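Local coordinates for putative pyridoxal phosphate-dependent transferase (PDB 4DQ6), which binds pyridoxal-5'-phosphate and belongs to the class I and II aminotransferase family of pyridoxal phosphate-dependent enzymes, at residues I50-S53 / L54-R57; R179-K183 / D184-K188; D191-K195 / H196-I200; K271-C275 / F276-A280. One frame throughout, in Å; residues are numbered along the deposited sequence.

Contact 1: residues I50-S53 / L54-R57; sequences IIDS and LKNR
From Ile50 O, which accepts Leu54 N at 3.0 Å, to Ser53 O, which accepts Arg57 N, four successive i to i+4 backbone bonds carry helix 48-58 through residues 50-57. Ile50 O is gripped twice: Ser53 OG, held between its own backbone N and carbonyl carbon (chi1 76°), turns back to the preceding turn and donates to this oxygen at 2.8 Å, in the carbonyl plane and on a lone pair. Ile51 and Lys55 lie side by side and point the same way. The lysine runs out fully extended, and its CE passes Ile51 CG2 at 3.7 Å. Asp52 crosses this chain at about a right angle; its OD1 and Lys55 NZ stand 4.8 Å apart and are joined by a water that donates to OD1 at 2.7 Å and accepts from NZ. A second water donates to Ser53 O and accepts from Asn56 ND2. Ile50 CG2 meets Leu54 CD1 at 4.2 Å on the buried side, where Leu54 also reaches Phe276 of helix 275-287. Ile51 and Lys55 pack on Glu61 and Leu58 of the second subunit, respectively. The pattern is that of an amphipathic helix, here one that lies at the dimer interface.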
loop_
_atom_site.group_PDB
_atom_site.type_symbol
_atom_site.label_atom_id
_atom_site.label_comp_id
_atom_site.label_asym_id
_atom_site.label_seq_id
_atom_site.Cartn_x
_atom_site.Cartn_y
_atom_site.Cartn_z
ATOM N N ILE A 50 -17.556 9.519 -7.422
ATOM C CA ILE A 50 -16.472 8.547 -7.151
ATOM C C ILE A 50 -16.743 7.218 -7.889
ATOM O O ILE A 50 -15.877 6.711 -8.591
ATOM C CB ILE A 50 -16.351 8.301 -5.673
ATOM C CG1 ILE A 50 -15.910 9.583 -4.989
ATOM C CG2 ILE A 50 -15.405 7.114 -5.410
ATOM C CD1 ILE A 50 -16.052 9.470 -3.468
ATOM N N ILE A 51 -18.008 6.701 -7.841
ATOM C CA ILE A 51 -18.347 5.458 -8.537
ATOM C C ILE A 51 -18.096 5.651 -10.044
ATOM O O ILE A 51 -17.502 4.782 -10.689
ATOM C CB ILE A 51 -19.784 5.032 -8.239
ATOM C CG1 ILE A 51 -19.995 4.786 -6.742
ATOM C CG2 ILE A 51 -20.156 3.778 -9.033
ATOM C CD1 ILE A 51 -21.474 4.747 -6.370
ATOM N N ASP A 52 -18.464 6.814 -10.586
ATOM C CA ASP A 52 -18.319 6.948 -12.010
ATOM C C ASP A 52 -16.842 7.092 -12.423
ATOM O O ASP A 52 -16.420 6.602 -13.460
ATOM C CB ASP A 52 -19.128 8.106 -12.510
ATOM C CG ASP A 52 -19.548 7.904 -13.956
ATOM O OD1 ASP A 52 -20.358 6.953 -14.282
ATOM O OD2 ASP A 52 -19.079 8.689 -14.776
ATOM N N SER A 53 -16.021 7.713 -11.580
ATOM C CA SER A 53 -14.570 7.790 -11.854
ATOM C C SER A 53 -13.961 6.371 -11.875
ATOM O O SER A 53 -13.093 6.026 -12.711
ATOM C CB SER A 53 -13.798 8.661 -10.809
ATOM O OG SER A 53 -13.535 8.064 -9.488
ATOM N N LEU A 54 -14.409 5.560 -10.933
ATOM C CA LEU A 54 -13.937 4.173 -10.866
ATOM C C LEU A 54 -14.419 3.403 -12.094
ATOM O O LEU A 54 -13.648 2.643 -12.640
ATOM C CB LEU A 54 -14.441 3.502 -9.600
ATOM C CG LEU A 54 -13.948 4.042 -8.269
ATOM C CD1 LEU A 54 -14.720 3.354 -7.118
ATOM C CD2 LEU A 54 -12.429 3.840 -8.115
ATOM N N LYS A 55 -15.651 3.632 -12.577
ATOM C CA LYS A 55 -16.128 2.929 -13.745
ATOM C C LYS A 55 -15.352 3.307 -14.967
ATOM O O LYS A 55 -14.939 2.430 -15.701
ATOM C CB LYS A 55 -17.620 3.196 -13.988
ATOM C CG LYS A 55 -18.503 2.597 -12.932
ATOM C CD LYS A 55 -19.942 2.940 -13.321
ATOM C CE LYS A 55 -20.980 2.405 -12.359
ATOM N NZ LYS A 55 -22.349 2.849 -12.776
ATOM N N ASN A 56 -15.068 4.596 -15.133
ATOM C CA ASN A 56 -14.315 5.071 -16.272
ATOM C C ASN A 56 -12.910 4.462 -16.281
ATOM O O ASN A 56 -12.443 3.984 -17.293
ATOM C CB ASN A 56 -14.275 6.599 -16.284
ATOM C CG ASN A 56 -13.436 7.137 -17.396
ATOM O OD1 ASN A 56 -13.904 7.269 -18.519
ATOM N ND2 ASN A 56 -12.154 7.395 -17.103
ATOM N N ARG A 57 -12.297 4.421 -15.100
ATOM C CA ARG A 57 -10.958 3.837 -15.039
ATOM C C ARG A 57 -10.994 2.315 -15.349
ATOM O O ARG A 57 -10.125 1.759 -15.993
ATOM C CB ARG A 57 -10.317 4.104 -13.688
ATOM C CG ARG A 57 -8.848 3.617 -13.540
ATOM C CD ARG A 57 -7.904 4.206 -14.573
ATOM N NE ARG A 57 -6.566 3.588 -14.499
ATOM C CZ ARG A 57 -6.283 2.390 -14.991
ATOM N NH1 ARG A 57 -7.251 1.653 -15.629
ATOM N NH2 ARG A 57 -5.049 1.918 -14.926
HETATM O O HOH W 1 -22.044 5.695 -12.547
HETATM O O HOH W 2 -11.358 7.745 -14.153
#

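Contact 2: residues R179-K183 / D184-K188; sequences RVWTK and DELKK
Arg179 and Glu185 cross at about a right angle, yet their guanidinium and carboxylate planes are only 20° apart, and the two groups meet end-on in a two-pronged salt bridge. NH1 of Arg179 reaches OE1 of Glu185 at 2.8 Å and NH2 reaches OE2 at 3.0 Å, each on the syn lone pair. Bends at chi2 and chi3 bring the arginine head round to this position, where Trp181 CE3 lies over one guanidinium face, 3.5 Å above the plane. The carboxylate comes to the edge of the Trp181 ring, the two planes 72° apart. Glu185 OE1 keeps its anti lone pair for Thr182 N, a nearly straight bond of 2.9 Å. In return Thr182 OG1, set between its backbone N and carbonyl carbon (chi1 66°), accepts from Glu185 N at 3.1 Å. Two firm bonds thus hold OE1 and help fix the carboxylate's rotation. Trp181 CB packs on Leu186 CG at 3.7 Å, while Trp181 NE1 is bonded to Cys171 O of strand 165-171, a residue of the pyridoxal-5'-phosphate pocket. Arg179 NE has a second carboxylate in Glu323. The reciprocal Thr182-Glu185 bonds are a capping box, which starts helix 183-195 with Thr182 as its N-cap.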
loop_
_atom_site.group_PDB
_atom_site.type_symbol
_atom_site.label_atom_id
_atom_site.label_comp_id
_atom_site.label_asym_id
_atom_site.label_seq_id
_atom_site.Cartn_x
_atom_site.Cartn_y
_atom_site.Cartn_z
ATOM N N ARG A 179 -14.004 16.289 19.692
ATOM C CA ARG A 179 -13.568 17.709 19.822
ATOM C C ARG A 179 -13.012 18.253 18.487
ATOM O O ARG A 179 -12.119 17.649 17.900
ATOM C CB ARG A 179 -12.529 17.961 20.933
ATOM C CG ARG A 179 -13.061 18.041 22.370
ATOM C CD ARG A 179 -14.111 19.087 22.650
ATOM N NE ARG A 179 -13.889 20.335 21.929
ATOM C CZ ARG A 179 -13.110 21.339 22.280
ATOM N NH1 ARG A 179 -12.958 22.364 21.493
ATOM N NH2 ARG A 179 -12.438 21.272 23.425
ATOM N N VAL A 180 -13.507 19.411 18.077
ATOM C CA VAL A 180 -12.951 20.222 17.031
ATOM C C VAL A 180 -12.212 21.363 17.770
ATOM O O VAL A 180 -12.839 22.270 18.301
ATOM C CB VAL A 180 -14.064 20.715 16.070
ATOM C CG1 VAL A 180 -13.541 21.737 15.088
ATOM C CG2 VAL A 180 -14.669 19.519 15.319
ATOM N N TRP A 181 -10.899 21.273 17.894
ATOM C CA TRP A 181 -10.177 22.252 18.691
ATOM C C TRP A 181 -10.341 23.645 18.098
ATOM O O TRP A 181 -10.285 23.829 16.863
ATOM C CB TRP A 181 -8.717 21.877 18.737
ATOM C CG TRP A 181 -8.457 20.461 19.272
ATOM C CD1 TRP A 181 -7.939 19.388 18.562
ATOM C CD2 TRP A 181 -8.765 19.929 20.581
ATOM N NE1 TRP A 181 -7.851 18.294 19.334
ATOM C CE2 TRP A 181 -8.392 18.517 20.548
ATOM C CE3 TRP A 181 -9.369 20.429 21.686
ATOM C CZ2 TRP A 181 -8.481 17.705 21.695
ATOM C CZ3 TRP A 181 -9.458 19.612 22.840
ATOM C CH2 TRP A 181 -9.098 18.264 22.797
ATOM N N THR A 182 -10.486 24.656 18.973
ATOM C CA THR A 182 -10.556 26.029 18.487
ATOM C C THR A 182 -9.138 26.562 18.206
ATOM O O THR A 182 -8.129 25.975 18.627
ATOM C CB THR A 182 -11.224 26.958 19.509
ATOM O OG1 THR A 182 -10.348 27.025 20.651
ATOM C CG2 THR A 182 -12.604 26.416 19.956
ATOM N N LYS A 183 -9.071 27.612 17.419
ATOM C CA LYS A 183 -7.779 28.236 17.118
ATOM C C LYS A 183 -7.060 28.557 18.380
ATOM O O LYS A 183 -5.866 28.288 18.494
ATOM C CB LYS A 183 -7.996 29.460 16.275
ATOM C CG LYS A 183 -6.695 30.178 15.963
ATOM C CD LYS A 183 -7.025 31.546 15.399
ATOM C CE LYS A 183 -7.303 31.404 13.918
ATOM N NZ LYS A 183 -6.050 31.065 13.173
ATOM N N ASP A 184 -7.760 29.127 19.353
ATOM C CA ASP A 184 -7.072 29.453 20.604
ATOM C C ASP A 184 -6.572 28.234 21.385
ATOM O O ASP A 184 -5.490 28.260 22.046
ATOM C CB ASP A 184 -7.926 30.336 21.506
ATOM C CG ASP A 184 -8.055 31.792 21.001
ATOM O OD1 ASP A 184 -7.327 32.205 20.081
ATOM O OD2 ASP A 184 -8.872 32.534 21.617
ATOM N N GLU A 185 -7.302 27.123 21.307
ATOM C CA GLU A 185 -6.813 25.905 21.937
ATOM C C GLU A 185 -5.560 25.373 21.235
ATOM O O GLU A 185 -4.621 24.891 21.860
ATOM C CB GLU A 185 -7.879 24.811 21.985
ATOM C CG GLU A 185 -8.962 25.042 22.998
ATOM C CD GLU A 185 -10.101 24.043 22.884
ATOM O OE1 GLU A 185 -10.649 23.964 21.793
ATOM O OE2 GLU A 185 -10.416 23.373 23.901
ATOM N N LEU A 186 -5.541 25.480 19.920
ATOM C CA LEU A 186 -4.413 25.019 19.127
ATOM C C LEU A 186 -3.216 25.940 19.274
ATOM O O LEU A 186 -2.066 25.466 19.395
ATOM C CB LEU A 186 -4.816 24.934 17.668
ATOM C CG LEU A 186 -5.869 23.857 17.383
ATOM C CD1 LEU A 186 -6.421 24.083 15.983
ATOM C CD2 LEU A 186 -5.241 22.476 17.536
ATOM N N LYS A 187 -3.472 27.237 19.392
ATOM C CA LYS A 187 -2.361 28.183 19.670
ATOM C C LYS A 187 -1.700 27.877 20.975
ATOM O O LYS A 187 -0.483 27.895 21.064
ATOM C CB LYS A 187 -2.894 29.599 19.746
ATOM C CG LYS A 187 -3.215 30.172 18.392
ATOM C CD LYS A 187 -3.958 31.508 18.546
ATOM C CE LYS A 187 -3.708 32.392 17.341
ATOM N NZ LYS A 187 -3.732 33.818 17.781
ATOM N N LYS A 188 -2.499 27.602 22.001
ATOM C CA LYS A 188 -1.870 27.327 23.311
ATOM C C LYS A 188 -0.984 26.091 23.243
ATOM O O LYS A 188 0.136 26.081 23.744
ATOM C CB LYS A 188 -2.935 27.229 24.386
ATOM C CG LYS A 188 -2.355 27.335 25.794
ATOM C CD LYS A 188 -3.481 27.593 26.779
ATOM C CE LYS A 188 -3.057 27.304 28.192
ATOM N NZ LYS A 188 -2.223 28.407 28.713
#

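Contact 3: residues D191-K195 / H196-I200; sequences DICLK and HNVKI
Cys193 and Ile200 meet where the chain turns back from the last turn of helix 183-195 into a strand. Ile200 reaches the helix with its longer branch: CG1 stands anti to the carbonyl carbon (chi1 -55°) and chi2 of -171° extends the chain to CD1. Beyond CB the branch runs to CG1, 3.9 Å from Cys193 CB and 3.8 Å from Cys193 SG. The tip, CD1, touches the same sulfur, again at 3.8 Å, so the end of the isoleucine lies along the cysteine side chain and not merely against its last atom. Val198 adds to this apolar patch, its CB 4.0 Å from Cys193 CB. Between Cys193 and Val198 the backbone closes in a Schellman motif. Val198 N donates to Cys193 O at 2.8 Å in a nearly straight bond, and Asn197 N donates to Leu194 O at 3.2 Å from well above the carbonyl plane. Asn197 is the C-prime residue, with a positive phi of 55°. At the helix end His196 N is bonded to Ile192 O, and the imidazole presents its edge to that same oxygen through CD2, at 3.4 Å. Its NE2 is bonded to Glu159 of helix 155-161. The turn joins helix to second strand in the beta-alpha-beta unit of strand 165-171, helix 183-195 and strand 199-203. Cys193 and Val198 both pack on Phe168 of the first strand, Ile192 packs on Tyr155 and Ile158 of helix 155-161, and Leu194 lies against Phe226 of helix 224-228.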
loop_
_atom_site.group_PDB
_atom_site.type_symbol
_atom_site.label_atom_id
_atom_site.label_comp_id
_atom_site.label_asym_id
_atom_site.label_seq_id
_atom_site.Cartn_x
_atom_site.Cartn_y
_atom_site.Cartn_z
ATOM N N ASP A 191 2.215 26.741 20.969
ATOM C CA ASP A 191 3.184 27.589 21.675
ATOM C C ASP A 191 4.016 26.783 22.630
ATOM O O ASP A 191 5.239 26.978 22.710
ATOM C CB ASP A 191 2.450 28.688 22.430
ATOM C CG ASP A 191 2.019 29.803 21.535
ATOM O OD1 ASP A 191 2.483 29.857 20.370
ATOM O OD2 ASP A 191 1.232 30.665 22.013
ATOM N N ILE A 192 3.379 25.894 23.375
ATOM C CA ILE A 192 4.116 24.988 24.252
ATOM C C ILE A 192 5.151 24.187 23.468
ATOM O O ILE A 192 6.307 24.092 23.803
ATOM C CB ILE A 192 3.158 24.037 25.015
ATOM C CG1 ILE A 192 2.331 24.837 26.034
ATOM C CG2 ILE A 192 3.941 22.956 25.758
ATOM C CD1 ILE A 192 1.227 24.029 26.685
ATOM N N CYS A 193 4.731 23.632 22.349
ATOM C CA CYS A 193 5.604 22.743 21.609
ATOM C C CYS A 193 6.753 23.509 20.954
ATOM O O CYS A 193 7.900 23.051 21.011
ATOM C CB CYS A 193 4.804 21.975 20.574
ATOM S SG CYS A 193 3.760 20.691 21.280
ATOM N N LEU A 194 6.455 24.657 20.361
ATOM C CA LEU A 194 7.515 25.518 19.798
ATOM C C LEU A 194 8.543 25.816 20.875
ATOM O O LEU A 194 9.767 25.753 20.618
ATOM C CB LEU A 194 6.927 26.848 19.350
ATOM C CG LEU A 194 6.503 27.099 17.915
ATOM C CD1 LEU A 194 5.668 28.369 17.806
ATOM C CD2 LEU A 194 7.774 27.206 17.064
ATOM N N LYS A 195 8.056 26.155 22.070
ATOM C CA LYS A 195 8.930 26.599 23.155
ATOM C C LYS A 195 9.928 25.513 23.518
ATOM O O LYS A 195 11.096 25.794 23.820
ATOM C CB LYS A 195 8.087 26.979 24.392
ATOM C CG LYS A 195 8.726 27.900 25.404
ATOM C CD LYS A 195 7.638 28.651 26.180
ATOM C CE LYS A 195 7.875 28.678 27.675
ATOM N NZ LYS A 195 8.935 29.686 28.015
ATOM N N HIS A 196 9.482 24.266 23.496
ATOM C CA HIS A 196 10.257 23.138 23.964
ATOM C C HIS A 196 10.859 22.343 22.841
ATOM O O HIS A 196 11.377 21.272 23.062
ATOM C CB HIS A 196 9.436 22.235 24.868
ATOM C CG HIS A 196 9.119 22.851 26.217
ATOM N ND1 HIS A 196 10.033 22.927 27.228
ATOM C CD2 HIS A 196 7.958 23.463 26.684
ATOM C CE1 HIS A 196 9.452 23.525 28.291
ATOM N NE2 HIS A 196 8.174 23.836 27.954
ATOM N N ASN A 197 10.829 22.904 21.647
ATOM C CA ASN A 197 11.375 22.293 20.442
ATOM C C ASN A 197 10.803 20.909 20.179
ATOM O O ASN A 197 11.554 19.973 19.883
ATOM C CB ASN A 197 12.903 22.223 20.491
ATOM C CG ASN A 197 13.554 23.598 20.617
ATOM O OD1 ASN A 197 14.110 23.942 21.668
ATOM N ND2 ASN A 197 13.503 24.389 19.536
ATOM N N VAL A 198 9.471 20.806 20.268
ATOM C CA VAL A 198 8.756 19.542 20.094
ATOM C C VAL A 198 8.041 19.749 18.781
ATOM O O VAL A 198 7.283 20.736 18.617
ATOM C CB VAL A 198 7.685 19.248 21.156
ATOM C CG1 VAL A 198 6.892 17.971 20.877
ATOM C CG2 VAL A 198 8.292 19.111 22.537
ATOM N N LYS A 199 8.315 18.860 17.831
ATOM C CA LYS A 199 7.640 18.876 16.565
ATOM C C LYS A 199 6.240 18.248 16.712
ATOM O O LYS A 199 6.087 17.303 17.424
ATOM C CB LYS A 199 8.434 18.097 15.513
ATOM C CG LYS A 199 7.901 18.309 14.099
ATOM C CD LYS A 199 8.641 19.466 13.399
ATOM C CE LYS A 199 8.488 19.401 11.875
ATOM N NZ LYS A 199 9.363 20.383 11.132
ATOM N N ILE A 200 5.281 18.844 16.052
ATOM C CA ILE A 200 3.893 18.321 16.027
ATOM C C ILE A 200 3.558 17.564 14.770
ATOM O O ILE A 200 3.812 18.079 13.661
ATOM C CB ILE A 200 2.823 19.437 16.209
ATOM C CG1 ILE A 200 3.123 20.214 17.518
ATOM C CG2 ILE A 200 1.389 18.822 16.186
ATOM C CD1 ILE A 200 2.041 21.190 17.921
#

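Contact 4: residues K271-C275 / F276-A280; sequences KRNNC and FSLVA
An asparagine N-cap opens helix 275-287: Asn274 OD1 accepts Ser277 N at 2.9 Å in a nearly straight bond, 173° at the hydrogen, with the donor above the amide carbonyl plane. The same oxygen takes a weak bond from Phe276 N. Asn274 CG sits between its backbone N and carbonyl carbon (chi1 71°), which folds the amide back over the first turn, and its ND2 is tied to Leu245 O. Asn274 O accepts from Leu278 N at 3.2 Å, the first i to i+4 bond of the helix. One residue earlier, Asn273 ND2 donates to Ser277 OG at 2.9 Å, the hydroxyl lying in the amide plane. The Leu278 side chain crosses that of Asn273 at about a right angle, its CD1 3.9 Å from Asn273 CG. Arg68 and Tyr72 bind the polar ends of Asn273, which holds this buried amide at both its atoms. Cys275 SG lies over one face of the Phe276 ring, 4.1 Å from its centroid and offset toward the rim, a sulfur-aromatic contact. Phe276 also meets Phe276 of the second subunit, and Arg272 forms a salt bridge with Glu24 of that subunit. The new helix packs on helix 48-58, with Val279 on Ser53 and Ala280 on Ile50.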
loop_
_atom_site.group_PDB
_atom_site.type_symbol
_atom_site.label_atom_id
_atom_site.label_comp_id
_atom_site.label_asym_id
_atom_site.label_seq_id
_atom_site.Cartn_x
_atom_site.Cartn_y
_atom_site.Cartn_z
ATOM N N LYS A 271 5.439 4.085 -3.175
ATOM C CA LYS A 271 5.520 5.355 -3.860
ATOM C C LYS A 271 4.293 5.656 -4.687
ATOM O O LYS A 271 3.953 6.816 -4.827
ATOM C CB LYS A 271 6.708 5.418 -4.807
ATOM C CG LYS A 271 8.014 5.124 -4.125
ATOM C CD LYS A 271 8.418 6.172 -3.079
ATOM C CE LYS A 271 9.187 7.339 -3.610
ATOM N NZ LYS A 271 9.677 8.221 -2.489
ATOM N N ARG A 272 3.660 4.615 -5.257
ATOM C CA ARG A 272 2.559 4.854 -6.220
ATOM C C ARG A 272 1.186 4.614 -5.622
ATOM O O ARG A 272 0.985 3.665 -4.853
ATOM C CB ARG A 272 2.725 3.942 -7.460
ATOM C CG ARG A 272 4.005 4.078 -8.233
ATOM C CD ARG A 272 4.019 3.330 -9.555
ATOM N NE ARG A 272 5.245 3.607 -10.265
ATOM C CZ ARG A 272 5.499 4.708 -10.969
ATOM N NH1 ARG A 272 4.604 5.674 -11.106
ATOM N NH2 ARG A 272 6.686 4.849 -11.513
ATOM N N ASN A 273 0.187 5.410 -6.061
ATOM C CA ASN A 273 -1.219 5.104 -5.832
ATOM C C ASN A 273 -1.543 3.854 -6.638
ATOM O O ASN A 273 -0.954 3.630 -7.698
ATOM C CB ASN A 273 -2.128 6.211 -6.379
ATOM C CG ASN A 273 -2.122 7.479 -5.546
ATOM O OD1 ASN A 273 -1.149 8.236 -5.556
ATOM N ND2 ASN A 273 -3.214 7.722 -4.835
ATOM N N ASN A 274 -2.464 3.036 -6.136
ATOM C CA ASN A 274 -3.108 2.044 -7.026
ATOM C C ASN A 274 -3.999 2.815 -7.983
ATOM O O ASN A 274 -4.333 3.960 -7.804
ATOM C CB ASN A 274 -3.837 0.928 -6.257
ATOM C CG ASN A 274 -5.111 1.414 -5.577
ATOM O OD1 ASN A 274 -6.063 1.752 -6.295
ATOM N ND2 ASN A 274 -5.169 1.416 -4.237
ATOM N N CYS A 275 -4.316 2.168 -9.067
ATOM C CA CYS A 275 -4.940 2.914 -10.153
ATOM C C CYS A 275 -6.291 3.469 -9.768
ATOM O O CYS A 275 -6.745 4.453 -10.386
ATOM C CB CYS A 275 -5.029 2.076 -11.398
ATOM S SG CYS A 275 -5.891 0.534 -11.288
ATOM N N PHE A 276 -6.963 2.816 -8.837
ATOM C CA PHE A 276 -8.315 3.238 -8.462
ATOM C C PHE A 276 -8.298 4.363 -7.429
ATOM O O PHE A 276 -9.088 5.293 -7.480
ATOM C CB PHE A 276 -9.159 2.047 -8.065
ATOM C CG PHE A 276 -9.505 1.152 -9.218
ATOM C CD1 PHE A 276 -10.303 1.651 -10.253
ATOM C CD2 PHE A 276 -9.098 -0.188 -9.330
ATOM C CE1 PHE A 276 -10.683 0.867 -11.331
ATOM C CE2 PHE A 276 -9.446 -0.984 -10.455
ATOM C CZ PHE A 276 -10.286 -0.431 -11.453
ATOM N N SER A 277 -7.438 4.256 -6.436
ATOM C CA SER A 277 -7.219 5.325 -5.523
ATOM C C SER A 277 -6.902 6.658 -6.218
ATOM O O SER A 277 -7.374 7.736 -5.824
ATOM C CB SER A 277 -6.038 4.888 -4.601
ATOM O OG SER A 277 -5.364 5.893 -3.992
ATOM N N LEU A 278 -6.079 6.583 -7.261
ATOM C CA LEU A 278 -5.679 7.788 -7.977
ATOM C C LEU A 278 -6.882 8.556 -8.487
ATOM O O LEU A 278 -7.031 9.771 -8.244
ATOM C CB LEU A 278 -4.835 7.459 -9.195
ATOM C CG LEU A 278 -4.204 8.682 -9.831
ATOM C CD1 LEU A 278 -2.882 8.971 -9.086
ATOM C CD2 LEU A 278 -3.919 8.452 -11.315
ATOM N N VAL A 279 -7.749 7.844 -9.174
ATOM C CA VAL A 279 -8.891 8.531 -9.803
ATOM C C VAL A 279 -9.974 8.903 -8.810
ATOM O O VAL A 279 -10.608 9.952 -8.949
ATOM C CB VAL A 279 -9.496 7.752 -11.010
ATOM C CG1 VAL A 279 -8.470 7.488 -12.118
ATOM C CG2 VAL A 279 -10.248 6.526 -10.540
ATOM N N ALA A 280 -10.171 8.071 -7.781
ATOM C CA ALA A 280 -11.194 8.357 -6.755
ATOM C C ALA A 280 -10.836 9.572 -5.922
ATOM O O ALA A 280 -11.718 10.315 -5.499
ATOM C CB ALA A 280 -11.484 7.146 -5.886
#

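The four contacts follow in series along the chain, none nested or crossed, and each is local. Contact 1 lies wholly within helix 48-58. Contacts 2 and 3 adjoin in sequence and mark the two ends of helix 183-195, its start after the loop from strand 165-171 and its exit into strand 199-203, so together they bracket the helix of one beta-alpha-beta crossover in the mixed sheet. Contact 4 closes the loop after helix 255-267 and starts helix 275-287, which returns to contact 1: their centres are 12 Å apart, and both touch the second subunit. Contacts 1 and 3 lie on opposite sides of the chain's centre, with centres 43 Å apart.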